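Local coordinates for protein carboxylesterase SOBER1 (Arabidopsis thaliana, PDB 6AVX) that hydrolyses carboxylic esters with a preference for short acyl chains, shows phospholipase A2 activity and dampens the hypersensitive response to a bacterial effector, at residues L39-N51 with V55-L67. The protein carries 1 engineered substitution. Residues are numbered along the deposited sequence; the frame is centred on the assembly and turned at random.
Engineered in segment 55-67: L67 (natural residue Phe).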
ATOM      1  N   LEU A  39      12.928  -3.560   0.970  1.00  6.39           N
ATOM      2  CA  LEU A  39      13.241  -2.726  -0.176  1.00  6.94           C
ATOM      3  C   LEU A  39      12.370  -1.485  -0.150  1.00  6.69           C
ATOM      4  O   LEU A  39      11.150  -1.578  -0.003  1.00  6.74           O
ATOM      5  CB  LEU A  39      13.036  -3.500  -1.473  1.00  7.64           C
ATOM      6  CG  LEU A  39      13.522  -2.776  -2.715  1.00  9.49           C
ATOM      7  CD1 LEU A  39      15.038  -2.619  -2.711  1.00 13.13           C
ATOM      8  CD2 LEU A  39      13.080  -3.527  -3.951  1.00 12.86           C
ATOM      9  N   PHE A  40      13.013  -0.332  -0.262  1.00  5.85           N
ATOM     10  CA  PHE A  40      12.358   0.969  -0.227  1.00  6.58           C
ATOM     11  C   PHE A  40      12.679   1.677  -1.539  1.00  7.12           C
ATOM     12  O   PHE A  40      13.620   2.481  -1.599  1.00  7.56           O
ATOM     13  CB  PHE A  40      12.873   1.801   0.944  1.00  7.39           C
ATOM     14  CG  PHE A  40      12.425   1.310   2.303  1.00  6.97           C
ATOM     15  CD1 PHE A  40      11.404   1.940   2.964  1.00  7.53           C
ATOM     16  CD2 PHE A  40      13.043   0.222   2.919  1.00  6.77           C
ATOM     17  CE1 PHE A  40      10.988   1.504   4.208  1.00  8.11           C
ATOM     18  CE2 PHE A  40      12.630  -0.199   4.178  1.00  7.56           C
ATOM     19  CZ  PHE A  40      11.611   0.441   4.803  1.00  8.16           C
ATOM     20  N   PRO A  41      11.924   1.407  -2.605  1.00  6.25           N
ATOM     21  CA  PRO A  41      12.175   2.066  -3.897  1.00  6.19           C
ATOM     22  C   PRO A  41      11.761   3.526  -3.847  1.00  6.38           C
ATOM     23  O   PRO A  41      11.070   3.974  -2.924  1.00  6.94           O
ATOM     24  CB  PRO A  41      11.303   1.274  -4.874  1.00  7.77           C
ATOM     25  CG  PRO A  41      10.172   0.797  -4.026  1.00  6.96           C
ATOM     26  CD  PRO A  41      10.815   0.452  -2.701  1.00  6.16           C
ATOM     27  N   SER A  42      12.155   4.281  -4.881  1.00  5.69           N
ATOM     28  CA  SER A  42      11.788   5.685  -5.002  1.00  6.26           C
ATOM     29  C   SER A  42      11.008   5.905  -6.288  1.00  6.38           C
ATOM     30  O   SER A  42      11.430   5.455  -7.361  1.00  6.69           O
ATOM     31  CB  SER A  42      13.023   6.571  -5.007  1.00  6.64           C
ATOM     32  OG  SER A  42      13.631   6.556  -3.735  1.00  7.48           O
ATOM     33  N   ALA A  43       9.893   6.603  -6.182  1.00  5.68           N
ATOM     34  CA  ALA A  43       9.072   6.877  -7.339  1.00  5.78           C
ATOM     35  C   ALA A  43       9.805   7.820  -8.296  1.00  6.04           C
ATOM     36  O   ALA A  43      10.632   8.632  -7.877  1.00  6.11           O
ATOM     37  CB  ALA A  43       7.760   7.542  -6.920  1.00  6.32           C
ATOM     38  N   PRO A  44       9.474   7.781  -9.580  1.00  5.81           N
ATOM     39  CA  PRO A  44      10.039   8.747 -10.523  1.00  4.75           C
ATOM     40  C   PRO A  44       9.546  10.147 -10.244  1.00  5.43           C
ATOM     41  O   PRO A  44       8.521  10.369  -9.591  1.00  6.12           O
ATOM     42  CB  PRO A  44       9.515   8.280 -11.887  1.00  6.11           C
ATOM     43  CG  PRO A  44       9.032   6.875 -11.675  1.00  6.34           C
ATOM     44  CD  PRO A  44       8.531   6.873 -10.249  1.00  6.10           C
ATOM     45  N   PHE A  45      10.289  11.110 -10.789  1.00  6.29           N
ATOM     46  CA  PHE A  45       9.875  12.511 -10.803  1.00  6.67           C
ATOM     47  C   PHE A  45       8.814  12.708 -11.878  1.00  6.78           C
ATOM     48  O   PHE A  45       9.104  12.640 -13.080  1.00  8.85           O
ATOM     49  CB  PHE A  45      11.082  13.416 -11.050  1.00  6.19           C
ATOM     50  CG  PHE A  45      11.986  13.512  -9.867  1.00  6.71           C
ATOM     51  CD1 PHE A  45      11.641  14.311  -8.791  1.00  7.44           C
ATOM     52  CD2 PHE A  45      13.147  12.777  -9.793  1.00  8.20           C
ATOM     53  CE1 PHE A  45      12.440  14.389  -7.676  1.00  8.81           C
ATOM     54  CE2 PHE A  45      13.972  12.862  -8.666  1.00  9.22           C
ATOM     55  CZ  PHE A  45      13.598  13.662  -7.606  1.00 10.46           C
ATOM     56  N   ASN A  46       7.586  12.990 -11.459  1.00  5.88           N
ATOM     57  CA  ASN A  46       6.461  13.187 -12.356  1.00  7.45           C
ATOM     58  C   ASN A  46       5.766  14.492 -11.998  1.00  7.89           C
ATOM     59  O   ASN A  46       5.786  14.913 -10.830  1.00  7.62           O
ATOM     60  CB  ASN A  46       5.426  12.061 -12.202  1.00  7.08           C
ATOM     61  CG  ASN A  46       5.924  10.732 -12.687  1.00  6.54           C
ATOM     62  OD1 ASN A  46       6.212  10.550 -13.869  1.00  6.83           O
ATOM     63  ND2 ASN A  46       6.012   9.768 -11.794  1.00  7.65           N
ATOM     64  N   PRO A  47       5.115  15.147 -12.961  1.00  7.12           N
ATOM     65  CA  PRO A  47       4.226  16.258 -12.605  1.00  7.77           C
ATOM     66  C   PRO A  47       3.034  15.746 -11.812  1.00  8.16           C
ATOM     67  O   PRO A  47       2.553  14.624 -12.004  1.00  9.42           O
ATOM     68  CB  PRO A  47       3.775  16.815 -13.961  1.00  9.37           C
ATOM     69  CG  PRO A  47       4.593  16.113 -14.976  1.00 11.06           C
ATOM     70  CD  PRO A  47       5.055  14.841 -14.397  1.00  7.11           C
ATOM     71  N   VAL A  48       2.567  16.570 -10.881  1.00  7.93           N
ATOM     72  CA  VAL A  48       1.467  16.189 -10.000  1.00  7.04           C
ATOM     73  C   VAL A  48       0.366  17.243 -10.085  1.00  8.44           C
ATOM     74  O   VAL A  48       0.579  18.414  -9.734  1.00  8.89           O
ATOM     75  CB  VAL A  48       1.931  15.983  -8.552  1.00  7.46           C
ATOM     76  CG1 VAL A  48       0.763  15.606  -7.665  1.00 11.82           C
ATOM     77  CG2 VAL A  48       3.010  14.920  -8.501  1.00  7.87           C
ATOM     78  N   THR A  49      -0.815  16.812 -10.523  1.00  9.60           N
ATOM     79  CA  THR A  49      -1.908  17.737 -10.796  1.00  9.70           C
ATOM     80  C   THR A  49      -2.359  18.493  -9.546  1.00 10.78           C
ATOM     81  O   THR A  49      -2.622  19.699  -9.607  1.00 11.82           O
ATOM     82  CB  THR A  49      -3.048  16.960 -11.448  1.00 11.65           C
ATOM     83  OG1 THR A  49      -2.618  16.476 -12.729  1.00 10.68           O
ATOM     84  CG2 THR A  49      -4.281  17.813 -11.623  1.00 13.46           C
ATOM     85  N   CYS A  50      -2.441  17.828  -8.396  1.00 10.16           N
ATOM     86  CA  CYS A  50      -2.903  18.532  -7.202  1.00 10.49           C
ATOM     87  C   CYS A  50      -1.910  19.597  -6.764  1.00 12.11           C
ATOM     88  O   CYS A  50      -2.277  20.484  -5.980  1.00 13.05           O
ATOM     89  CB  CYS A  50      -3.207  17.551  -6.067  1.00 13.58           C
ATOM     90  SG  CYS A  50      -1.791  16.666  -5.408  1.00 13.19           S
ATOM     91  N   ASN A  51      -0.670  19.537  -7.248  1.00  9.90           N
ATOM     92  CA  ASN A  51       0.351  20.535  -6.975  1.00  9.83           C
ATOM     93  C   ASN A  51       0.607  21.402  -8.202  1.00 10.29           C
ATOM     94  O   ASN A  51       1.724  21.880  -8.428  1.00 11.77           O
ATOM     95  CB  ASN A  51       1.623  19.870  -6.457  1.00 12.13           C
ATOM     96  CG  ASN A  51       1.446  19.346  -5.054  1.00 14.52           C
ATOM     97  OD1 ASN A  51       0.858  20.022  -4.210  1.00 17.98           O
ATOM     98  ND2 ASN A  51       1.903  18.125  -4.798  1.00 14.24           N
ATOM     99  N   VAL A  55       6.726  19.146 -10.382  1.00  7.87           N
ATOM    100  CA  VAL A  55       7.369  17.848 -10.486  1.00  7.82           C
ATOM    101  C   VAL A  55       7.939  17.446  -9.133  1.00  7.72           C
ATOM    102  O   VAL A  55       8.579  18.244  -8.438  1.00  8.30           O
ATOM    103  CB  VAL A  55       8.459  17.894 -11.573  1.00  9.25           C
ATOM    104  CG1 VAL A  55       9.338  16.647 -11.528  1.00 10.22           C
ATOM    105  CG2 VAL A  55       7.823  18.082 -12.954  1.00  9.70           C
ATOM    106  N   MET A  56       7.720  16.191  -8.761  1.00  7.32           N
ATOM    107  CA  MET A  56       8.209  15.638  -7.506  1.00  7.02           C
ATOM    108  C   MET A  56       8.133  14.128  -7.631  1.00  5.97           C
ATOM    109  O   MET A  56       7.512  13.604  -8.554  1.00  6.86           O
ATOM    110  CB  MET A  56       7.358  16.147  -6.336  1.00  8.04           C
ATOM    111  CG  MET A  56       5.875  15.816  -6.471  1.00  8.06           C
ATOM    112  SD  MET A  56       4.837  16.795  -5.374  1.00 10.68           S
ATOM    113  CE  MET A  56       5.086  18.439  -6.060  1.00 14.75           C
ATOM    114  N   ARG A  57       8.749  13.425  -6.698  1.00  6.23           N
ATOM    115  CA  ARG A  57       8.615  11.976  -6.718  1.00  5.34           C
ATOM    116  C   ARG A  57       7.158  11.632  -6.466  1.00  7.02           C
ATOM    117  O   ARG A  57       6.551  12.103  -5.495  1.00  6.94           O
ATOM    118  CB  ARG A  57       9.494  11.331  -5.660  1.00  6.33           C
ATOM    119  CG  ARG A  57      10.968  11.469  -5.920  1.00  6.60           C
ATOM    120  CD  ARG A  57      11.757  10.397  -5.160  1.00  7.15           C
ATOM    121  NE  ARG A  57      13.202  10.554  -5.339  1.00  7.95           N
ATOM    122  CZ  ARG A  57      13.873  10.167  -6.411  1.00  8.52           C
ATOM    123  NH1 ARG A  57      15.178  10.396  -6.487  1.00 10.32           N
ATOM    124  NH2 ARG A  57      13.282   9.539  -7.407  1.00  8.29           N
ATOM    125  N   SER A  58       6.577  10.826  -7.342  1.00  5.38           N
ATOM    126  CA  SER A  58       5.155  10.519  -7.273  1.00  5.82           C
ATOM    127  C   SER A  58       4.905   9.213  -8.004  1.00  5.90           C
ATOM    128  O   SER A  58       5.289   9.064  -9.167  1.00  5.74           O
ATOM    129  CB  SER A  58       4.364  11.631  -7.943  1.00  6.02           C
ATOM    130  OG  SER A  58       2.993  11.300  -7.950  1.00  6.21           O
ATOM    131  N   TRP A  59       4.246   8.265  -7.332  1.00  5.41           N
ATOM    132  CA  TRP A  59       3.977   6.983  -7.969  1.00  5.54           C
ATOM    133  C   TRP A  59       3.010   7.100  -9.137  1.00  5.14           C
ATOM    134  O   TRP A  59       3.124   6.352 -10.108  1.00  5.54           O
ATOM    135  CB  TRP A  59       3.439   5.972  -6.949  1.00  6.15           C
ATOM    136  CG  TRP A  59       4.433   5.606  -5.894  1.00  5.63           C
ATOM    137  CD1 TRP A  59       4.399   5.961  -4.579  1.00  6.97           C
ATOM    138  CD2 TRP A  59       5.626   4.837  -6.075  1.00  5.69           C
ATOM    139  NE1 TRP A  59       5.503   5.463  -3.937  1.00  6.67           N
ATOM    140  CE2 TRP A  59       6.274   4.774  -4.827  1.00  5.77           C
ATOM    141  CE3 TRP A  59       6.217   4.197  -7.164  1.00  6.03           C
ATOM    142  CZ2 TRP A  59       7.483   4.106  -4.644  1.00  6.62           C
ATOM    143  CZ3 TRP A  59       7.414   3.546  -6.975  1.00  7.07           C
ATOM    144  CH2 TRP A  59       8.027   3.498  -5.730  1.00  8.46           C
ATOM    145  N   PHE A  60       1.997   7.957  -9.027  1.00  5.60           N
ATOM    146  CA  PHE A  60       0.950   8.101 -10.034  1.00  5.41           C
ATOM    147  C   PHE A  60       0.279   9.447  -9.771  1.00  5.65           C
ATOM    148  O   PHE A  60       0.374   9.991  -8.679  1.00  6.36           O
ATOM    149  CB  PHE A  60      -0.041   6.930  -9.988  1.00  6.01           C
ATOM    150  CG  PHE A  60      -0.744   6.765  -8.663  1.00  6.99           C
ATOM    151  CD1 PHE A  60      -1.849   7.545  -8.354  1.00  7.10           C
ATOM    152  CD2 PHE A  60      -0.335   5.818  -7.731  1.00  7.27           C
ATOM    153  CE1 PHE A  60      -2.506   7.399  -7.127  1.00  8.72           C
ATOM    154  CE2 PHE A  60      -1.007   5.668  -6.507  1.00  7.44           C
ATOM    155  CZ  PHE A  60      -2.086   6.458  -6.217  1.00  7.65           C
ATOM    156  N   ASP A  61      -0.404   9.988 -10.769  1.00  6.77           N
ATOM    157  CA  ASP A  61      -0.921  11.336 -10.608  1.00  6.62           C
ATOM    158  C   ASP A  61      -2.072  11.342  -9.620  1.00  7.78           C
ATOM    159  O   ASP A  61      -2.888  10.417  -9.580  1.00  8.52           O
ATOM    160  CB  ASP A  61      -1.364  11.906 -11.949  1.00  8.43           C
ATOM    161  CG  ASP A  61      -1.538  13.410 -11.919  1.00  9.41           C
ATOM    162  OD1 ASP A  61      -1.002  14.082 -11.010  1.00  9.23           O
ATOM    163  OD2 ASP A  61      -2.214  13.906 -12.849  1.00 13.35           O
ATOM    164  N   VAL A  62      -2.140  12.418  -8.844  1.00  8.88           N
ATOM    165  CA  VAL A  62      -3.150  12.652  -7.816  1.00 11.25           C
ATOM    166  C   VAL A  62      -3.868  13.936  -8.222  1.00 11.03           C
ATOM    167  O   VAL A  62      -3.271  15.021  -8.158  1.00 10.95           O
ATOM    168  CB  VAL A  62      -2.501  12.778  -6.430  1.00 10.69           C
ATOM    169  CG1 VAL A  62      -3.555  13.081  -5.368  1.00 13.51           C
ATOM    170  CG2 VAL A  62      -1.719  11.509  -6.095  1.00 13.31           C
ATOM    171  N   PRO A  63      -5.114  13.867  -8.688  1.00 11.80           N
ATOM    172  CA  PRO A  63      -5.764  15.086  -9.196  1.00 15.08           C
ATOM    173  C   PRO A  63      -6.109  16.104  -8.129  1.00 14.08           C
ATOM    174  O   PRO A  63      -6.052  17.307  -8.405  1.00 16.88           O
ATOM    175  CB  PRO A  63      -7.035  14.558  -9.881  1.00 19.87           C
ATOM    176  CG  PRO A  63      -6.758  13.135 -10.184  1.00 20.67           C
ATOM    177  CD  PRO A  63      -5.836  12.648  -9.094  1.00 14.67           C
ATOM    178  N   GLU A  64      -6.451  15.668  -6.922  1.00 13.94           N
ATOM    179  CA  GLU A  64      -7.122  16.541  -5.978  1.00 23.91           C
ATOM    180  C   GLU A  64      -6.804  16.112  -4.565  1.00 24.79           C
ATOM    181  O   GLU A  64      -6.611  14.926  -4.275  1.00 22.90           O
ATOM    182  CB  GLU A  64      -8.647  16.473  -6.116  1.00 33.40           C
ATOM    183  CG  GLU A  64      -9.240  17.410  -7.139  1.00 44.31           C
ATOM    184  CD  GLU A  64     -10.703  17.716  -6.861  1.00 61.36           C
ATOM    185  OE1 GLU A  64     -11.234  17.232  -5.838  1.00 51.85           O
ATOM    186  OE2 GLU A  64     -11.322  18.444  -7.666  1.00 71.21           O
ATOM    187  N   LEU A  65      -6.798  17.097  -3.683  1.00 24.43           N
ATOM    188  CA  LEU A  65      -6.785  16.832  -2.268  1.00 28.37           C
ATOM    189  C   LEU A  65      -7.960  17.594  -1.644  1.00 34.08           C
ATOM    190  O   LEU A  65      -8.358  18.662  -2.134  1.00 24.40           O
ATOM    191  CB  LEU A  65      -5.450  17.251  -1.661  1.00 21.59           C
ATOM    192  CG  LEU A  65      -4.210  16.637  -2.330  1.00 29.40           C
ATOM    193  CD1 LEU A  65      -2.947  17.390  -1.928  1.00 40.28           C
ATOM    194  CD2 LEU A  65      -4.051  15.150  -2.036  1.00 30.08           C
ATOM    195  N   PRO A  66      -8.537  17.043  -0.571  1.00 21.55           N
ATOM    196  CA  PRO A  66      -8.093  15.789   0.041  1.00 13.36           C
ATOM    197  C   PRO A  66      -8.673  14.609  -0.689  1.00 18.58           C
ATOM    198  O   PRO A  66      -9.606  14.764  -1.484  1.00 16.56           O
ATOM    199  CB  PRO A  66      -8.695  15.862   1.440  1.00 13.98           C
ATOM    200  CG  PRO A  66      -9.979  16.647   1.239  1.00 17.97           C
ATOM    201  CD  PRO A  66      -9.642  17.670   0.182  1.00 24.50           C
ATOM    202  N   LEU A  67      -8.139  13.430  -0.441  1.00 14.14           N
ATOM    203  CA  LEU A  67      -8.761  12.229  -0.965  1.00 15.10           C
ATOM    204  C   LEU A  67      -9.984  11.951  -0.108  1.00 20.00           C
ATOM    205  O   LEU A  67      -9.930  12.029   1.124  1.00 14.25           O
ATOM    206  CB  LEU A  67      -7.799  11.043  -0.949  1.00 14.87           C
ATOM    207  CG  LEU A  67      -6.779  10.928  -2.097  1.00 14.56           C
ATOM    208  CD1 LEU A  67      -7.469  10.645  -3.421  1.00 17.61           C
ATOM    209  CD2 LEU A  67      -5.917  12.155  -2.200  1.00 17.38           C
TER
HETATM  210  O   HOH W   1       2.305  11.998 -10.557  1.00 10.77           O
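A43 sets its CB squarely over the indole of W59, 3.6 Å from the centroid of the six-membered ring, a close fit between two buried residues. The NE1 of that indole is hydrogen-bonded to the backbone O of H12. Further along, strands 45-48 and 54-57 pair as an antiparallel hairpin, N46 and M56 forming its hydrogen-bonded pair. N46 ND2 donates to S58 O at 2.8 Å, close to the planes of both the amide and the carbonyl. The side with F45 and R57 is more exposed yet closely packed. There the guanidinium lies between F45 CE2 on one face and S42 CB on the other, tilted 41° from the phenyl plane, while R57 NH2 donates, in the guanidinium plane, to A43 O (2.8 Å). Looser are the exposed P47 and V55, with P47 CG 4.3 Å from V55 CG2. Beyond the hairpin, the D61 side chain swings out opposite its own amide nitrogen (chi1 -164°), which carries D61 OD1 to T49 N (2.8 Å) and D61 OD2 to T49 OG1 (2.6 Å), each through a syn lone pair. Such a two-pronged grip probably favours an ionised carboxylate and fixes its rotation, tying the 3-10 turn to the chain that runs on to L65, near the predicted catalytic S108.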